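Local coordinates for protein isoaspartyl dipeptidase (Fervidobacterium islandicum, PDB 7CDH) that probably hydrolyses isoaspartyl (beta-aspartyl) dipeptides as a zinc-dependent metallopeptidase of the amidohydrolase family, and is likely to act in protein repair, at residues 203-206 with 207-210. Numbering follows the deposited sequence.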
# COMPACT_ATOMS: atom_id res chain seq x y z
N ILE A 203 9.13 -36.02 -0.85
CA ILE A 203 8.99 -35.33 0.45
C ILE A 203 10.34 -35.08 1.13
O ILE A 203 10.36 -34.95 2.37
CB ILE A 203 8.00 -36.06 1.37
CG1 ILE A 203 8.41 -37.50 1.71
CG2 ILE A 203 6.58 -35.98 0.80
CD1 ILE A 203 7.60 -38.12 2.87
N GLU A 204 11.42 -34.87 0.37
CA GLU A 204 12.72 -34.32 0.85
C GLU A 204 12.52 -33.18 1.88
O GLU A 204 13.03 -33.25 3.01
CB GLU A 204 13.49 -33.80 -0.36
CG GLU A 204 14.99 -33.99 -0.35
CD GLU A 204 15.56 -33.92 -1.77
OE1 GLU A 204 15.75 -35.01 -2.41
OE2 GLU A 204 15.75 -32.78 -2.26
N TYR A 205 11.81 -32.12 1.51
CA TYR A 205 11.64 -30.93 2.37
C TYR A 205 11.06 -31.32 3.73
O TYR A 205 11.41 -30.64 4.71
CB TYR A 205 10.69 -29.93 1.70
CG TYR A 205 11.29 -29.12 0.58
CD1 TYR A 205 12.66 -29.03 0.37
CD2 TYR A 205 10.46 -28.37 -0.22
CE1 TYR A 205 13.18 -28.24 -0.64
CE2 TYR A 205 10.96 -27.57 -1.23
CZ TYR A 205 12.33 -27.50 -1.44
OH TYR A 205 12.76 -26.69 -2.43
N LEU A 206 10.19 -32.33 3.79
CA LEU A 206 9.52 -32.72 5.06
C LEU A 206 10.57 -33.31 6.02
O LEU A 206 10.56 -32.94 7.22
CB LEU A 206 8.34 -33.67 4.80
CG LEU A 206 7.02 -32.97 4.45
CD1 LEU A 206 7.12 -32.21 3.14
CD2 LEU A 206 5.89 -33.97 4.35
N PHE A 207 11.48 -34.13 5.49
CA PHE A 207 12.61 -34.71 6.23
C PHE A 207 13.56 -33.58 6.63
O PHE A 207 14.04 -33.61 7.81
CB PHE A 207 13.29 -35.82 5.42
CG PHE A 207 12.48 -37.09 5.36
CD1 PHE A 207 12.20 -37.80 6.51
CD2 PHE A 207 12.01 -37.59 4.16
CE1 PHE A 207 11.46 -38.97 6.46
CE2 PHE A 207 11.28 -38.76 4.11
CZ PHE A 207 10.98 -39.44 5.27
N ASP A 208 13.79 -32.61 5.74
CA ASP A 208 14.68 -31.44 6.00
C ASP A 208 14.13 -30.62 7.18
O ASP A 208 14.91 -30.27 8.09
CB ASP A 208 14.86 -30.54 4.79
CG ASP A 208 15.65 -31.14 3.64
OD1 ASP A 208 16.38 -32.15 3.86
OD2 ASP A 208 15.52 -30.59 2.51
N ILE A 209 12.82 -30.41 7.24
CA ILE A 209 12.21 -29.63 8.35
C ILE A 209 12.47 -30.34 9.70
O ILE A 209 12.87 -29.66 10.66
CB ILE A 209 10.71 -29.40 8.08
CG1 ILE A 209 10.48 -28.55 6.83
CG2 ILE A 209 10.06 -28.80 9.30
CD1 ILE A 209 9.10 -28.68 6.24
N ILE A 210 12.19 -31.63 9.81
CA ILE A 210 12.26 -32.33 11.13
C ILE A 210 13.73 -32.58 11.53
O ILE A 210 14.03 -32.56 12.73
CB ILE A 210 11.45 -33.62 11.12
CG1 ILE A 210 12.00 -34.64 10.11
CG2 ILE A 210 9.98 -33.29 10.89
CD1 ILE A 210 11.40 -36.02 10.27
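Glu204 and Asp208 are joined through the backbone in the first turns of helix 204-212, where Asp208 N donates to Glu204 O at 2.9 Å. One residue on, Ile209 N reaches Tyr205 O, also at 2.9 Å. The flanking i to i+4 bonds, Phe207 N to Ile203 O and Ile210 N to Leu206 O, are weak. Ile203 is at the N-cap but has no side-chain acceptor for the first-turn N-H groups; its carbonyl also takes a backbone bond from Leu206 N.

Among the apolar side chains, Ile203 meets Phe207 one turn later, its CD1 lying 3.9 Å from CE2 of the ring. With chi1 at 60°, CG1 of Ile203 sits between the backbone N and the carbonyl carbon, and the chain extends from there to the aromatic. Both side chains also touch Phe238, so apolar residues suit this flank of the helix.

Asp208 carries the polar side. Its OD2 lies at the edge of the Tyr205 ring, in the ring plane and 3.9 Å from CD1, with ring and carboxylate planes 50° apart. Glu204, first after the N-cap, is probably favoured there by the partial positive charge of the helix start. Asp208 lies a turn further in, and with Glu204 OE2 5.3 Å from Asp208 OD2 the two acids probably repel mildly. A leucine in place of Asp208 would probably leave the Tyr205 ring edge without the carboxylate oxygen beside CD1.

This helix links parallel strands 191-196 and 220-223 in a beta-alpha-beta unit of the TIM-barrel-like domain. Buried Leu206 and Ile203 rest on Pro222, Phe207 packs against Phe238 of helix 229-240, and Ile209, likewise buried and apolar, fits between Leu220 and Ile172 of helix 169-186, while Tyr205 OH hydrogen-bonds to Pro167 O just ahead of that helix.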